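Local structure of dihydrodipicolinate synthase (Oceanobacillus iheyensis HTE831, 3D0C) at residues K33-N38 / K68-R73; L62-A67 / I88-D93; N171-V176 / Y204-V209. The protein probably catalyses the pyruvate-dependent synthesis of 4-hydroxy-tetrahydrodipicolinate, an early step of lysine biosynthesis, through a Schiff-base intermediate on a TIM barrel. The protein carries 1 engineered substitution. All coordinates share one frame; numbering follows the deposited sequence.

Contact 1 (K33-N38 / K68-R73); sequences KGLDDN and KQVATR
Asp36 and Arg73 join the two helices through a salt bridge in which NE and NH2 of the guanidinium each bind one carboxylate oxygen. The straighter of its two hydrogen bonds runs from Arg73 NE to Asp36 OD1, 2.9 Å apart, with an N-H...O angle of 151°; the oxygen is met on its syn side, somewhat out of the carboxylate plane. Beside it, Arg73 NH2 and Asp36 OD2 are also 2.9 Å apart, but that hydrogen bond is bent and weak. The carboxylate and guanidinium planes are only 20° apart, yet the pair is not coplanar, since the NE bond is tilted out of both; two bonds of unequal quality are likely to restrict the turning of the guanidinium. Arg73 reaches the acid by starting out with CG anti to its own N and then bending at chi2, which turns the guanidinium across the gap onto the carboxylate.

The apolar part of the contact lies beneath the charges. Leu35 CD2 rests 4.0 Å from Arg73 CG, the leucine and the arginine stem running past each other in opposite senses, and the same methyl reaches Val70 CG1 at 4.2 Å. Replacing Arg73 with an alanine would probably leave Asp36 without its charged mate and bare one flank of Leu35.

The axes of 33-38 and 68-73 approach to 11.4 Å and cross at -42°, so side chains fill the interface. Helices 32-44 and 64-78 follow neighbouring strands 15-17 and 49-50, making them consecutive outer helices of the TIM barrel. Trp32, also on helix 32-44, packs on Val70 and Arg73, while helix 92-104 meets helix 64-78 at Lys68 and Ala71.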
loop_
_atom_site.group_PDB
_atom_site.type_symbol
_atom_site.label_atom_id
_atom_site.label_comp_id
_atom_site.label_asym_id
_atom_site.label_seq_id
_atom_site.Cartn_x
_atom_site.Cartn_y
_atom_site.Cartn_z
ATOM N N LYS A 33 -13.381 -24.432 -5.050
ATOM C CA LYS A 33 -13.681 -25.167 -6.275
ATOM C C LYS A 33 -13.322 -24.259 -7.454
ATOM O O LYS A 33 -12.593 -24.663 -8.363
ATOM C CB LYS A 33 -15.175 -25.512 -6.325
ATOM C CG LYS A 33 -15.516 -26.802 -7.071
ATOM C CD LYS A 33 -15.071 -26.773 -8.521
ATOM C CE LYS A 33 -15.497 -28.047 -9.242
ATOM N NZ LYS A 33 -14.921 -28.151 -10.608
ATOM N N GLY A 34 -13.842 -23.032 -7.422
ATOM C CA GLY A 34 -13.575 -22.071 -8.480
ATOM C C GLY A 34 -12.089 -21.835 -8.673
ATOM O O GLY A 34 -11.615 -21.703 -9.808
ATOM N N LEU A 35 -11.352 -21.773 -7.564
ATOM C CA LEU A 35 -9.909 -21.566 -7.609
ATOM C C LEU A 35 -9.217 -22.744 -8.282
ATOM O O LEU A 35 -8.345 -22.557 -9.141
ATOM C CB LEU A 35 -9.344 -21.390 -6.194
ATOM C CG LEU A 35 -7.813 -21.356 -6.104
ATOM C CD1 LEU A 35 -7.278 -20.273 -7.031
ATOM C CD2 LEU A 35 -7.367 -21.103 -4.667
ATOM N N ASP A 36 -9.587 -23.959 -7.882
ATOM C CA ASP A 36 -8.980 -25.147 -8.473
ATOM C C ASP A 36 -9.216 -25.132 -9.985
ATOM O O ASP A 36 -8.312 -25.424 -10.770
ATOM C CB ASP A 36 -9.568 -26.434 -7.859
ATOM C CG ASP A 36 -8.951 -26.784 -6.492
ATOM O OD1 ASP A 36 -8.009 -26.092 -6.046
ATOM O OD2 ASP A 36 -9.409 -27.766 -5.864
ATOM N N ASP A 37 -10.430 -24.771 -10.385
ATOM C CA ASP A 37 -10.790 -24.726 -11.794
ATOM C C ASP A 37 -10.078 -23.637 -12.574
ATOM O O ASP A 37 -9.806 -23.798 -13.765
ATOM C CB ASP A 37 -12.297 -24.553 -11.943
ATOM C CG ASP A 37 -13.061 -25.767 -11.459
ATOM O OD1 ASP A 37 -12.448 -26.854 -11.381
ATOM O OD2 ASP A 37 -14.266 -25.637 -11.168
ATOM N N ASN A 38 -9.789 -22.522 -11.918
ATOM C CA ASN A 38 -9.091 -21.448 -12.609
ATOM C C ASN A 38 -7.652 -21.888 -12.867
ATOM O O ASN A 38 -7.091 -21.628 -13.935
ATOM C CB ASN A 38 -9.110 -20.165 -11.777
ATOM C CG ASN A 38 -8.262 -19.070 -12.389
ATOM O OD1 ASN A 38 -8.448 -18.702 -13.551
ATOM N ND2 ASN A 38 -7.322 -18.547 -11.614
ATOM N N LYS A 68 -1.900 -17.801 2.987
ATOM C CA LYS A 68 -1.102 -19.016 3.063
ATOM C C LYS A 68 -1.900 -20.176 2.456
ATOM O O LYS A 68 -1.346 -21.008 1.734
ATOM C CB LYS A 68 -0.751 -19.336 4.516
ATOM C CG LYS A 68 0.128 -18.292 5.182
ATOM C CD LYS A 68 0.326 -18.623 6.645
ATOM C CE LYS A 68 1.255 -17.628 7.312
ATOM N NZ LYS A 68 1.336 -17.874 8.777
ATOM N N GLN A 69 -3.201 -20.221 2.745
ATOM C CA GLN A 69 -4.055 -21.289 2.221
ATOM C C GLN A 69 -4.120 -21.284 0.691
ATOM O O GLN A 69 -4.110 -22.342 0.062
ATOM C CB GLN A 69 -5.472 -21.180 2.793
ATOM C CG GLN A 69 -5.560 -21.363 4.303
ATOM C CD GLN A 69 -6.994 -21.447 4.799
ATOM O OE1 GLN A 69 -7.824 -20.584 4.499
ATOM N NE2 GLN A 69 -7.290 -22.488 5.567
ATOM N N VAL A 70 -4.191 -20.095 0.097
ATOM C CA VAL A 70 -4.237 -19.984 -1.357
ATOM C C VAL A 70 -2.920 -20.453 -1.963
ATOM O O VAL A 70 -2.906 -21.257 -2.895
ATOM C CB VAL A 70 -4.507 -18.526 -1.810
ATOM C CG1 VAL A 70 -4.426 -18.423 -3.329
ATOM C CG2 VAL A 70 -5.878 -18.080 -1.325
ATOM N N ALA A 71 -1.807 -19.964 -1.431
ATOM C CA ALA A 71 -0.504 -20.362 -1.945
ATOM C C ALA A 71 -0.361 -21.879 -1.845
ATOM O O ALA A 71 0.017 -22.551 -2.809
ATOM C CB ALA A 71 0.609 -19.673 -1.157
ATOM N N THR A 72 -0.673 -22.415 -0.670
ATOM C CA THR A 72 -0.575 -23.847 -0.444
ATOM C C THR A 72 -1.432 -24.612 -1.448
ATOM O O THR A 72 -0.955 -25.543 -2.113
ATOM C CB THR A 72 -1.009 -24.197 1.001
ATOM O OG1 THR A 72 -0.075 -23.621 1.926
ATOM C CG2 THR A 72 -1.047 -25.703 1.209
ATOM N N ARG A 73 -2.689 -24.195 -1.562
ATOM C CA ARG A 73 -3.661 -24.817 -2.465
ATOM C C ARG A 73 -3.184 -24.844 -3.916
ATOM O O ARG A 73 -3.215 -25.884 -4.584
ATOM C CB ARG A 73 -4.983 -24.055 -2.399
ATOM C CG ARG A 73 -6.101 -24.656 -3.237
ATOM C CD ARG A 73 -6.760 -25.809 -2.495
ATOM N NE ARG A 73 -8.027 -26.204 -3.104
ATOM C CZ ARG A 73 -8.945 -26.943 -2.489
ATOM N NH1 ARG A 73 -8.730 -27.362 -1.249
ATOM N NH2 ARG A 73 -10.074 -27.261 -3.111
#

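Contact 2 (L62-A67 / I88-D93); sequences LTIEEA and IGYSVD
The first torsions of Ile64 and Tyr90 bring the two side chains together, each setting its chain beside its own backbone N: chi1 is -69° in Ile64, placing CG1 there, and -58° in Tyr90, where CG takes that position. A second bend in the isoleucine then carries CD1 to the ring. The methyl stands 3.5 Å from Tyr90 CE2, with CD2 the next nearest ring atom, so it meets the CD2-CE2 bond of the ring obliquely. The isoleucine and the tyrosine run alongside in opposite senses.

The polar part of the contact passes through a single water. Tyr90 OH donates to it over 2.6 Å, and the water in turn donates to Leu62 O at 2.7 Å; it lies at the ring edge, in the plane of the phenol. The direct separation of Tyr90 OH from Leu62 O is 4.1 Å, a gap the water spans.

Thr63 and Glu66 form a capping box at the start of helix 64-78. Glu66 N donates to Thr63 OG1 over 3.1 Å, and Thr63 N returns a nearly straight bond to Glu66 OE1, using that oxygen's anti lone pair. Arg279 forms a salt bridge with the same oxygen, which thus has a second partner.

Tyr90 lies in the loop between strand 83-88 and helix 92-104, against the start of helix 64-78. Its ring also meets those of Phe59 and Tyr60 and, at about 90°, Tyr90 of the second subunit, placing this side of the barrel at the dimer interface.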
loop_
_atom_site.group_PDB
_atom_site.type_symbol
_atom_site.label_atom_id
_atom_site.label_comp_id
_atom_site.label_asym_id
_atom_site.label_seq_id
_atom_site.Cartn_x
_atom_site.Cartn_y
_atom_site.Cartn_z
ATOM N N LEU A 62 -7.098 -10.522 1.306
ATOM C CA LEU A 62 -7.024 -11.781 2.041
ATOM C C LEU A 62 -6.323 -11.591 3.377
ATOM O O LEU A 62 -5.420 -10.756 3.498
ATOM C CB LEU A 62 -6.232 -12.816 1.232
ATOM C CG LEU A 62 -6.651 -13.119 -0.210
ATOM C CD1 LEU A 62 -5.690 -14.128 -0.805
ATOM C CD2 LEU A 62 -8.080 -13.659 -0.239
ATOM N N THR A 63 -6.745 -12.354 4.382
ATOM C CA THR A 63 -6.094 -12.291 5.685
ATOM C C THR A 63 -4.805 -13.070 5.453
ATOM O O THR A 63 -4.644 -13.703 4.405
ATOM C CB THR A 63 -6.895 -13.021 6.791
ATOM O OG1 THR A 63 -7.045 -14.398 6.435
ATOM C CG2 THR A 63 -8.266 -12.387 6.989
ATOM N N ILE A 64 -3.892 -13.025 6.416
ATOM C CA ILE A 64 -2.625 -13.747 6.305
ATOM C C ILE A 64 -2.905 -15.249 6.212
ATOM O O ILE A 64 -2.299 -15.972 5.408
ATOM C CB ILE A 64 -1.723 -13.450 7.537
ATOM C CG1 ILE A 64 -1.252 -11.992 7.498
ATOM C CG2 ILE A 64 -0.533 -14.408 7.578
ATOM C CD1 ILE A 64 -0.443 -11.620 6.260
ATOM N N GLU A 65 -3.832 -15.720 7.037
ATOM C CA GLU A 65 -4.194 -17.133 7.034
ATOM C C GLU A 65 -4.729 -17.576 5.665
ATOM O O GLU A 65 -4.352 -18.634 5.150
ATOM C CB GLU A 65 -5.244 -17.389 8.109
ATOM C CG GLU A 65 -5.763 -18.801 8.150
ATOM C CD GLU A 65 -6.917 -18.937 9.119
ATOM O OE1 GLU A 65 -7.929 -18.227 8.924
ATOM O OE2 GLU A 65 -6.817 -19.740 10.072
ATOM N N GLU A 66 -5.616 -16.773 5.085
ATOM C CA GLU A 66 -6.174 -17.099 3.778
ATOM C C GLU A 66 -5.098 -17.073 2.699
ATOM O O GLU A 66 -5.118 -17.892 1.788
ATOM C CB GLU A 66 -7.282 -16.113 3.395
ATOM C CG GLU A 66 -8.484 -16.111 4.312
ATOM C CD GLU A 66 -9.521 -15.104 3.867
ATOM O OE1 GLU A 66 -9.163 -13.918 3.709
ATOM O OE2 GLU A 66 -10.689 -15.495 3.669
ATOM N N ALA A 67 -4.160 -16.137 2.791
ATOM C CA ALA A 67 -3.102 -16.053 1.787
ATOM C C ALA A 67 -2.239 -17.312 1.802
ATOM O O ALA A 67 -1.882 -17.846 0.750
ATOM C CB ALA A 67 -2.240 -14.805 2.018
ATOM N N ILE A 88 4.430 -12.463 -1.739
ATOM C CA ILE A 88 4.565 -12.128 -0.327
ATOM C C ILE A 88 4.712 -10.611 -0.181
ATOM O O ILE A 88 5.073 -9.915 -1.132
ATOM C CB ILE A 88 5.806 -12.821 0.309
ATOM C CG1 ILE A 88 7.086 -12.386 -0.409
ATOM C CG2 ILE A 88 5.655 -14.344 0.209
ATOM C CD1 ILE A 88 8.363 -12.953 0.201
ATOM N N GLY A 89 4.420 -10.108 1.013
ATOM C CA GLY A 89 4.520 -8.683 1.256
ATOM C C GLY A 89 4.434 -8.339 2.735
ATOM O O GLY A 89 4.662 -9.190 3.599
ATOM N N TYR A 90 4.123 -7.077 3.008
ATOM C CA TYR A 90 3.983 -6.549 4.356
ATOM C C TYR A 90 5.342 -6.313 5.021
ATOM O O TYR A 90 6.350 -6.121 4.328
ATOM C CB TYR A 90 3.101 -7.488 5.192
ATOM C CG TYR A 90 1.711 -7.703 4.603
ATOM C CD1 TYR A 90 0.853 -6.624 4.380
ATOM C CD2 TYR A 90 1.244 -8.987 4.288
ATOM C CE1 TYR A 90 -0.442 -6.813 3.861
ATOM C CE2 TYR A 90 -0.050 -9.187 3.770
ATOM C CZ TYR A 90 -0.886 -8.099 3.562
ATOM O OH TYR A 90 -2.164 -8.299 3.077
ATOM N N SER A 91 5.367 -6.307 6.351
ATOM C CA SER A 91 6.611 -6.072 7.096
ATOM C C SER A 91 7.634 -7.178 6.809
ATOM O O SER A 91 7.266 -8.274 6.394
ATOM C CB SER A 91 6.321 -6.020 8.595
ATOM O OG SER A 91 6.130 -7.329 9.122
ATOM N N VAL A 92 8.911 -6.903 7.053
ATOM C CA VAL A 92 9.947 -7.889 6.778
ATOM C C VAL A 92 9.659 -9.272 7.360
ATOM O O VAL A 92 9.759 -10.271 6.648
ATOM C CB VAL A 92 11.329 -7.410 7.279
ATOM C CG1 VAL A 92 12.366 -8.505 7.067
ATOM C CG2 VAL A 92 11.738 -6.153 6.522
ATOM N N ASP A 93 9.308 -9.330 8.644
ATOM C CA ASP A 93 9.027 -10.600 9.310
ATOM C C ASP A 93 7.779 -11.283 8.772
ATOM O O ASP A 93 7.696 -12.513 8.725
ATOM C CB ASP A 93 8.881 -10.379 10.822
ATOM C CG ASP A 93 10.219 -10.165 11.516
ATOM O OD1 ASP A 93 11.242 -10.027 10.818
ATOM O OD2 ASP A 93 10.239 -10.131 12.762
HETATM O O HOH W 1 -2.929 -10.658 2.464
#

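Contact 3 (N171-V176 / Y204-V209); sequences NDIQRV and YHAGAV
Ala206 meets Val176 and Ile173 where the last turn of helix 196-206 comes up against the first turn of helix 173-182. Tyr204, two residues before the alanine, points away from that helix and packs on Leu227 and Leu230 of helix 220-232, while Ala208 O sits 3.7 Å above the centre of its ring. Ala206 directs its methyl across the interface: CB lies 4.1 Å from Val176 CG1 and 4.3 Å from Ile173 CD1, two residues about one turn apart on helix 173-182. Val176 holds CG1 between its N and carbonyl carbon (chi1 65°), which presents this methyl to the alanine.

The helix receiving Ala206 is capped by Asp172: Arg175 N donates to Asp172 OD1 over 3.0 Å from well above the carboxylate plane, and Gln174 N adds a weak bond to the same oxygen. Helices 173-182 and 196-206 are consecutive outer helices of the TIM barrel, following strands 163-168 and 190-193.

Gly207 then ends helix 196-206 in a Schellman motif. Its phi of 135° would press a CB against the carbonyl O of Ala206, a conformation that suits glycine. The side chain of Ala208 touches Phe203, which also packs on Val176, and Val209 pairs through its backbone with Phe191 as the chain enters strand 210-213.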
loop_
_atom_site.group_PDB
_atom_site.type_symbol
_atom_site.label_atom_id
_atom_site.label_comp_id
_atom_site.label_asym_id
_atom_site.label_seq_id
_atom_site.Cartn_x
_atom_site.Cartn_y
_atom_site.Cartn_z
ATOM N N ASN A 171 6.320 1.992 -16.434
ATOM C CA ASN A 171 6.211 2.173 -17.878
ATOM C C ASN A 171 7.022 3.327 -18.449
ATOM O O ASN A 171 6.505 4.213 -19.129
ATOM C CB ASN A 171 4.739 2.271 -18.292
ATOM C CG ASN A 171 3.993 0.965 -18.058
ATOM O OD1 ASN A 171 4.557 -0.123 -18.230
ATOM N ND2 ASN A 171 2.725 1.062 -17.673
ATOM N N ASP A 172 8.321 3.285 -18.175
ATOM C CA ASP A 172 9.263 4.294 -18.648
ATOM C C ASP A 172 10.239 3.492 -19.499
ATOM O O ASP A 172 11.157 2.855 -18.979
ATOM C CB ASP A 172 9.975 4.930 -17.450
ATOM C CG ASP A 172 10.972 6.006 -17.852
ATOM O OD1 ASP A 172 11.588 5.884 -18.932
ATOM O OD2 ASP A 172 11.158 6.965 -17.068
ATOM N N ILE A 173 10.029 3.525 -20.813
ATOM C CA ILE A 173 10.851 2.755 -21.728
ATOM C C ILE A 173 12.321 3.140 -21.705
ATOM O O ILE A 173 13.172 2.304 -22.017
ATOM C CB ILE A 173 10.290 2.819 -23.182
ATOM C CG1 ILE A 173 10.762 1.596 -23.955
ATOM C CG2 ILE A 173 10.722 4.095 -23.884
ATOM C CD1 ILE A 173 10.115 0.318 -23.489
ATOM N N GLN A 174 12.633 4.383 -21.339
ATOM C CA GLN A 174 14.037 4.791 -21.263
ATOM C C GLN A 174 14.679 4.049 -20.083
ATOM O O GLN A 174 15.763 3.477 -20.207
ATOM C CB GLN A 174 14.161 6.299 -21.030
ATOM C CG GLN A 174 13.584 7.201 -22.122
ATOM C CD GLN A 174 14.373 7.154 -23.423
ATOM O OE1 GLN A 174 15.567 6.847 -23.434
ATOM N NE2 GLN A 174 13.708 7.480 -24.527
ATOM N N ARG A 175 14.008 4.076 -18.933
ATOM C CA ARG A 175 14.510 3.417 -17.732
ATOM C C ARG A 175 14.625 1.908 -17.875
ATOM O O ARG A 175 15.601 1.312 -17.417
ATOM C CB ARG A 175 13.618 3.723 -16.521
ATOM C CG ARG A 175 13.844 5.094 -15.920
ATOM C CD ARG A 175 13.010 5.332 -14.667
ATOM N NE ARG A 175 13.360 4.441 -13.561
ATOM C CZ ARG A 175 12.959 4.626 -12.305
ATOM N NH1 ARG A 175 12.199 5.670 -12.001
ATOM N NH2 ARG A 175 13.310 3.773 -11.354
ATOM N N VAL A 176 13.630 1.280 -18.498
ATOM C CA VAL A 176 13.680 -0.162 -18.638
ATOM C C VAL A 176 14.855 -0.576 -19.498
ATOM O O VAL A 176 15.516 -1.576 -19.215
ATOM C CB VAL A 176 12.371 -0.749 -19.233
ATOM C CG1 VAL A 176 12.155 -0.273 -20.656
ATOM C CG2 VAL A 176 12.443 -2.266 -19.184
ATOM N N TYR A 204 9.832 -5.822 -24.763
ATOM C CA TYR A 204 10.555 -6.873 -25.475
ATOM C C TYR A 204 11.609 -6.291 -26.391
ATOM O O TYR A 204 12.737 -6.784 -26.449
ATOM C CB TYR A 204 9.595 -7.734 -26.299
ATOM C CG TYR A 204 9.250 -9.042 -25.641
ATOM C CD1 TYR A 204 8.466 -9.075 -24.488
ATOM C CD2 TYR A 204 9.727 -10.249 -26.152
ATOM C CE1 TYR A 204 8.162 -10.278 -23.856
ATOM C CE2 TYR A 204 9.432 -11.462 -25.528
ATOM C CZ TYR A 204 8.647 -11.468 -24.380
ATOM O OH TYR A 204 8.341 -12.650 -23.748
ATOM N N HIS A 205 11.239 -5.243 -27.115
ATOM C CA HIS A 205 12.190 -4.599 -28.002
ATOM C C HIS A 205 13.358 -4.079 -27.168
ATOM O O HIS A 205 14.491 -4.017 -27.650
ATOM C CB HIS A 205 11.533 -3.439 -28.754
ATOM C CG HIS A 205 12.497 -2.626 -29.556
ATOM N ND1 HIS A 205 13.178 -3.135 -30.643
ATOM C CD2 HIS A 205 12.931 -1.353 -29.407
ATOM C CE1 HIS A 205 13.989 -2.214 -31.123
ATOM N NE2 HIS A 205 13.861 -1.120 -30.390
ATOM N N ALA A 206 13.077 -3.722 -25.914
ATOM C CA ALA A 206 14.100 -3.199 -25.011
ATOM C C ALA A 206 14.983 -4.296 -24.408
ATOM O O ALA A 206 16.095 -4.026 -23.958
ATOM C CB ALA A 206 13.444 -2.365 -23.896
ATOM N N GLY A 207 14.492 -5.531 -24.399
ATOM C CA GLY A 207 15.281 -6.624 -23.857
ATOM C C GLY A 207 14.549 -7.584 -22.933
ATOM O O GLY A 207 15.092 -8.631 -22.579
ATOM N N ALA A 208 13.325 -7.246 -22.531
ATOM C CA ALA A 208 12.564 -8.124 -21.644
ATOM C C ALA A 208 12.397 -9.496 -22.300
ATOM O O ALA A 208 12.405 -9.605 -23.523
ATOM C CB ALA A 208 11.200 -7.507 -21.329
ATOM N N VAL A 209 12.248 -10.537 -21.485
ATOM C CA VAL A 209 12.118 -11.899 -21.993
ATOM C C VAL A 209 10.790 -12.570 -21.655
ATOM O O VAL A 209 10.586 -13.746 -21.957
ATOM C CB VAL A 209 13.254 -12.792 -21.447
ATOM C CG1 VAL A 209 14.607 -12.179 -21.797
ATOM C CG2 VAL A 209 13.114 -12.945 -19.934
#

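Contacts 1 and 2 share helix 64-78 and touch directly, Val70 CG2 lying 4.0 Å from Leu62 CD1, although their centres are about 16 Å apart. Their segments alternate along the chain. The shared helix packs against helix 32-44 further along and against the loop leading to helix 92-104 at its start. Contact 3 lies across the chain's centre from both, its centre about 33 Å from that of contact 1 and about 30 Å from that of contact 2. The side chains of Leu35 and Leu62 are about 10 and 11 Å from that of Thr56, a predicted pyruvate-binding residue; the side chain of Val176 is about 11 Å from that of Lys167, the predicted Schiff-base lysine.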